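Local coordinates for protein serine protease pet (Escherichia coli, PDB 4OM9) that acts as a secreted serine protease enterotoxin of enteroaggregative E. coli, an autotransporter passenger domain that probably cleaves the host cytoskeletal protein alpha-fodrin, at residues L593-A596 with R597-V601; I662-G665 with D666-V670. One frame throughout, in Å; residues are numbered along the deposited sequence.

How the contacts relate
Contact 1 and contact 2 are equivalent corners of the beta-helix, following one another along the chain. Each is a type II turn between two strands, and their centres lie 10 Å apart; the nearest atoms remain about 7 Å from each other, so they do not touch directly. Strand 649-652, through Phe651, reaches the valine of both. Inward the chemistry is the same: an isoleucine meets an alanine and a valine in the buried interior. Outward it differs. In 593-596 with 597-601 an arginine and an asparagine hydrogen-bond at the turn and have further partners, whereas 662-665 with 666-670 carries a weakly bonded aspartate-lysine pair, its lysine exposed.

Contact 1: L593-A596 with R597-V601; sequences LSIA and RNADV
Ile595 and Val601 meet tip to tip inside the corner, with CD1 of Ile595 3.6 Å from CG2 of Val601. The other branch of the isoleucine, CG2, stands anti to its backbone N (chi1 -62° for CG1) and reaches the methyl of Ala599, the CG2 to CB distance being 3.6 Å. One branched side chain thus spans two inward-facing residues of the next strand. A type II beta turn runs from Ala596 to Ala599, closed by Ala599 N donating to Ala596 O at 3.3 Å, with an N-H...O angle of 151°. The turn joins strand 592-595 to strand 599-608, a corner of the beta-helix that forms the stalk of autotransporter passengers.

On the outer side, Arg597 NE donates to Asn598 OD1 over 3.0 Å, nearly straight at 165° and lying in both the guanidinium and the carbonyl planes. NH2 adds a weak second bond to the same oxygen. Further out, Arg597 NH1 bonds Ser645 OG and the guanidinium forms a cation-pi contact with Trp576, while Asn598 ND2 bonds Thr578 OG1. Inward, Phe651 touches both Ile595 and Val601, and Met516 touches Val601.

The chemistry therefore divides by side: hydrocarbon contacts line the inner side of the corner, while bonds to both ends of the Asn598 amide probably fix its flip.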
ATOM      1  N   LEU A 593     -14.520  -9.583  -6.262  1.00 33.10           N
ATOM      2  CA  LEU A 593     -13.415  -9.069  -5.496  1.00 32.60           C
ATOM      3  C   LEU A 593     -12.146  -9.235  -6.324  1.00 32.27           C
ATOM      4  O   LEU A 593     -11.839 -10.333  -6.770  1.00 33.86           O
ATOM      5  CB  LEU A 593     -13.308  -9.800  -4.166  1.00 31.77           C
ATOM      6  CG  LEU A 593     -12.098  -9.475  -3.305  1.00 32.35           C
ATOM      7  CD1 LEU A 593     -12.080  -8.009  -2.939  1.00 35.46           C
ATOM      8  CD2 LEU A 593     -12.124 -10.333  -2.073  1.00 35.66           C
ATOM      9  N   SER A 594     -11.438  -8.131  -6.540  1.00 32.18           N
ATOM     10  CA  SER A 594     -10.175  -8.136  -7.261  1.00 33.80           C
ATOM     11  C   SER A 594      -9.056  -7.630  -6.359  1.00 35.15           C
ATOM     12  O   SER A 594      -9.164  -6.566  -5.729  1.00 33.05           O
ATOM     13  CB  SER A 594     -10.239  -7.256  -8.518  1.00 32.00           C
ATOM     14  OG  SER A 594     -11.329  -7.608  -9.341  1.00 34.74           O
ATOM     15  N   ILE A 595      -7.989  -8.409  -6.290  1.00 32.35           N
ATOM     16  CA  ILE A 595      -6.774  -7.961  -5.664  1.00 32.42           C
ATOM     17  C   ILE A 595      -5.793  -7.756  -6.801  1.00 39.22           C
ATOM     18  O   ILE A 595      -5.480  -8.700  -7.549  1.00 40.34           O
ATOM     19  CB  ILE A 595      -6.234  -8.965  -4.641  1.00 34.42           C
ATOM     20  CG1 ILE A 595      -7.247  -9.144  -3.511  1.00 34.54           C
ATOM     21  CG2 ILE A 595      -4.896  -8.484  -4.090  1.00 35.78           C
ATOM     22  CD1 ILE A 595      -6.942 -10.315  -2.607  1.00 34.88           C
ATOM     23  N   ALA A 596      -5.344  -6.511  -6.943  1.00 35.32           N
ATOM     24  CA  ALA A 596      -4.508  -6.104  -8.054  1.00 32.81           C
ATOM     25  C   ALA A 596      -3.137  -5.717  -7.532  1.00 33.02           C
ATOM     26  O   ALA A 596      -2.818  -5.984  -6.379  1.00 33.02           O
ATOM     27  CB  ALA A 596      -5.146  -4.952  -8.822  1.00 32.32           C
ATOM     28  N   ARG A 597      -2.329  -5.119  -8.396  1.00 33.57           N
ATOM     29  CA  ARG A 597      -0.890  -4.999  -8.148  1.00 34.37           C
ATOM     30  C   ARG A 597      -0.587  -4.256  -6.845  1.00 34.12           C
ATOM     31  O   ARG A 597      -1.238  -3.278  -6.511  1.00 33.44           O
ATOM     32  CB  ARG A 597      -0.200  -4.312  -9.331  1.00 35.10           C
ATOM     33  CG  ARG A 597      -0.711  -2.907  -9.639  1.00 34.60           C
ATOM     34  CD  ARG A 597       0.280  -2.160 -10.529  1.00 35.55           C
ATOM     35  NE  ARG A 597       1.659  -2.349 -10.065  1.00 36.48           N
ATOM     36  CZ  ARG A 597       2.736  -2.212 -10.838  1.00 37.75           C
ATOM     37  NH1 ARG A 597       2.592  -1.876 -12.111  1.00 38.20           N
ATOM     38  NH2 ARG A 597       3.952  -2.408 -10.339  1.00 38.73           N
ATOM     39  N   ASN A 598       0.376  -4.769  -6.093  1.00 35.75           N
ATOM     40  CA  ASN A 598       0.832  -4.119  -4.869  1.00 34.84           C
ATOM     41  C   ASN A 598      -0.228  -3.986  -3.766  1.00 35.12           C
ATOM     42  O   ASN A 598      -0.143  -3.095  -2.933  1.00 33.94           O
ATOM     43  CB  ASN A 598       1.397  -2.738  -5.202  1.00 35.50           C
ATOM     44  CG  ASN A 598       2.629  -2.819  -6.058  1.00 41.02           C
ATOM     45  OD1 ASN A 598       2.547  -2.907  -7.288  1.00 36.44           O
ATOM     46  ND2 ASN A 598       3.788  -2.805  -5.413  1.00 37.22           N
ATOM     47  N   ALA A 599      -1.218  -4.870  -3.769  1.00 33.49           N
ATOM     48  CA  ALA A 599      -2.033  -5.078  -2.585  1.00 33.16           C
ATOM     49  C   ALA A 599      -1.479  -6.257  -1.782  1.00 35.50           C
ATOM     50  O   ALA A 599      -1.122  -7.296  -2.335  1.00 38.37           O
ATOM     51  CB  ALA A 599      -3.496  -5.322  -2.951  1.00 32.34           C
ATOM     52  N   ASP A 600      -1.389  -6.059  -0.476  1.00 33.95           N
ATOM     53  CA  ASP A 600      -0.969  -7.069   0.471  1.00 34.68           C
ATOM     54  C   ASP A 600      -2.193  -7.349   1.338  1.00 34.25           C
ATOM     55  O   ASP A 600      -2.495  -6.577   2.255  1.00 34.20           O
ATOM     56  CB  ASP A 600       0.221  -6.557   1.289  1.00 35.59           C
ATOM     57  CG  ASP A 600       0.804  -7.595   2.232  1.00 38.76           C
ATOM     58  OD1 ASP A 600       0.057  -8.361   2.880  1.00 38.56           O
ATOM     59  OD2 ASP A 600       2.049  -7.623   2.345  1.00 48.39           O
ATOM     60  N   VAL A 601      -2.899  -8.439   1.018  1.00 34.45           N
ATOM     61  CA  VAL A 601      -4.200  -8.735   1.612  1.00 33.70           C
ATOM     62  C   VAL A 601      -4.159  -9.926   2.545  1.00 36.52           C
ATOM     63  O   VAL A 601      -3.677 -10.988   2.171  1.00 37.15           O
ATOM     64  CB  VAL A 601      -5.280  -9.022   0.542  1.00 33.02           C
ATOM     65  CG1 VAL A 601      -6.640  -9.146   1.221  1.00 32.84           C
ATOM     66  CG2 VAL A 601      -5.316  -7.943  -0.500  1.00 32.49           C
TER

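Contact 2: I662-G665 with D666-V670; sequences ISIG and DKAIV
At this corner of the right-handed beta-helix, Ile664 and Val670 cross obliquely where strand 661-664 turns into strand 668-672. CG2 of Val670 faces two methyls of the isoleucine at once, 3.8 Å from Ile664 CG2 and also 3.8 Å from Ile664 CD1. The torsions account for this: Val670 CG2 is anti to its own carbonyl carbon (chi1 179° for CG1), which turns that branch toward Ile664. The isoleucine's CG2 also faces the methyl of Ala668, a looser approach of 4.0 Å to Ala668 CB. Around this apolar group, Ile614 and Phe651 touch Val670, and Ala689 touches Ile664, so neighbouring parts of the chain add to the packing.

The chain turns the corner through a type II beta turn from Gly665 to Ala668, with Lys667 at its third position in a left-handed conformation (phi 73°). On the outer side the side chains of Asp666 and Lys667 lean together in a salt bridge whose hydrogen bond is weak, NZ of Lys667 lying 3.4 Å from OD2 of Asp666. The side chain of Lys667 also touches Ile646 in a nearby loop. The turn is closed by Ala668 N, which donates to Gly665 O across 3.1 Å from a position tilted 29° out of the carbonyl plane.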
ATOM      1  N   ILE A 662     -12.770 -18.537  -8.856  1.00 36.07           N
ATOM      2  CA  ILE A 662     -11.564 -17.974  -8.279  1.00 37.64           C
ATOM      3  C   ILE A 662     -10.421 -18.036  -9.280  1.00 40.12           C
ATOM      4  O   ILE A 662     -10.235 -19.047  -9.972  1.00 42.69           O
ATOM      5  CB  ILE A 662     -11.134 -18.705  -6.974  1.00 33.80           C
ATOM      6  CG1 ILE A 662     -12.246 -18.657  -5.933  1.00 33.73           C
ATOM      7  CG2 ILE A 662      -9.872 -18.073  -6.404  1.00 33.64           C
ATOM      8  CD1 ILE A 662     -11.919 -19.438  -4.652  1.00 33.92           C
ATOM      9  N   SER A 663      -9.643 -16.961  -9.350  1.00 41.91           N
ATOM     10  CA  SER A 663      -8.569 -16.862 -10.323  1.00 43.05           C
ATOM     11  C   SER A 663      -7.336 -16.283  -9.660  1.00 42.11           C
ATOM     12  O   SER A 663      -7.411 -15.270  -8.960  1.00 42.60           O
ATOM     13  CB  SER A 663      -8.994 -15.999 -11.499  1.00 42.19           C
ATOM     14  OG  SER A 663      -7.996 -15.939 -12.475  1.00 48.80           O
ATOM     15  N   ILE A 664      -6.197 -16.926  -9.872  1.00 36.53           N
ATOM     16  CA  ILE A 664      -4.950 -16.457  -9.296  1.00 35.08           C
ATOM     17  C   ILE A 664      -3.969 -16.214 -10.432  1.00 41.48           C
ATOM     18  O   ILE A 664      -3.615 -17.132 -11.177  1.00 46.77           O
ATOM     19  CB  ILE A 664      -4.406 -17.454  -8.266  1.00 36.41           C
ATOM     20  CG1 ILE A 664      -5.489 -17.689  -7.201  1.00 36.30           C
ATOM     21  CG2 ILE A 664      -3.121 -16.937  -7.643  1.00 35.75           C
ATOM     22  CD1 ILE A 664      -5.079 -18.567  -6.045  1.00 38.15           C
ATOM     23  N   GLY A 665      -3.569 -14.957 -10.587  1.00 35.79           N
ATOM     24  CA  GLY A 665      -2.807 -14.549 -11.742  1.00 36.59           C
ATOM     25  C   GLY A 665      -1.318 -14.346 -11.520  1.00 37.80           C
ATOM     26  O   GLY A 665      -0.791 -14.523 -10.423  1.00 39.24           O
ATOM     27  N   ASP A 666      -0.643 -13.976 -12.599  1.00 42.31           N
ATOM     28  CA  ASP A 666       0.801 -13.807 -12.607  1.00 44.49           C
ATOM     29  C   ASP A 666       1.312 -12.920 -11.462  1.00 44.55           C
ATOM     30  O   ASP A 666       0.715 -11.891 -11.143  1.00 45.74           O
ATOM     31  CB  ASP A 666       1.233 -13.238 -13.959  1.00 47.40           C
ATOM     32  CG  ASP A 666       2.728 -13.315 -14.167  1.00 52.54           C
ATOM     33  OD1 ASP A 666       3.389 -14.083 -13.436  1.00 49.90           O
ATOM     34  OD2 ASP A 666       3.242 -12.605 -15.055  1.00 64.74           O
ATOM     35  N   LYS A 667       2.393 -13.371 -10.828  1.00 43.78           N
ATOM     36  CA  LYS A 667       3.099 -12.649  -9.765  1.00 47.62           C
ATOM     37  C   LYS A 667       2.356 -12.606  -8.414  1.00 47.68           C
ATOM     38  O   LYS A 667       2.911 -12.134  -7.425  1.00 45.45           O
ATOM     39  CB  LYS A 667       3.438 -11.222 -10.228  1.00 51.37           C
ATOM     40  CG  LYS A 667       4.426 -11.181 -11.402  1.00 53.51           C
ATOM     41  CD  LYS A 667       4.880  -9.754 -11.724  1.00 59.86           C
ATOM     42  CE  LYS A 667       6.007  -9.742 -12.765  1.00 63.52           C
ATOM     43  NZ  LYS A 667       5.632 -10.489 -14.003  1.00 58.27           N
ATOM     44  N   ALA A 668       1.128 -13.120  -8.361  1.00 42.23           N
ATOM     45  CA  ALA A 668       0.422 -13.231  -7.084  1.00 43.06           C
ATOM     46  C   ALA A 668       1.063 -14.296  -6.191  1.00 42.38           C
ATOM     47  O   ALA A 668       1.497 -15.341  -6.662  1.00 42.82           O
ATOM     48  CB  ALA A 668      -1.062 -13.547  -7.305  1.00 37.41           C
ATOM     49  N   ILE A 669       1.128 -14.013  -4.896  1.00 44.54           N
ATOM     50  CA  ILE A 669       1.596 -14.987  -3.921  1.00 41.61           C
ATOM     51  C   ILE A 669       0.525 -15.208  -2.864  1.00 39.68           C
ATOM     52  O   ILE A 669       0.303 -14.358  -1.985  1.00 40.72           O
ATOM     53  CB  ILE A 669       2.898 -14.551  -3.249  1.00 44.48           C
ATOM     54  CG1 ILE A 669       3.973 -14.309  -4.312  1.00 47.32           C
ATOM     55  CG2 ILE A 669       3.338 -15.599  -2.240  1.00 40.19           C
ATOM     56  CD1 ILE A 669       5.315 -13.895  -3.759  1.00 46.88           C
ATOM     57  N   VAL A 670      -0.125 -16.363  -2.975  1.00 38.09           N
ATOM     58  CA  VAL A 670      -1.195 -16.789  -2.098  1.00 36.79           C
ATOM     59  C   VAL A 670      -0.765 -17.828  -1.071  1.00 38.54           C
ATOM     60  O   VAL A 670      -0.131 -18.832  -1.424  1.00 41.89           O
ATOM     61  CB  VAL A 670      -2.342 -17.382  -2.907  1.00 37.39           C
ATOM     62  CG1 VAL A 670      -3.455 -17.839  -1.982  1.00 35.77           C
ATOM     63  CG2 VAL A 670      -2.846 -16.372  -3.930  1.00 39.10           C
TER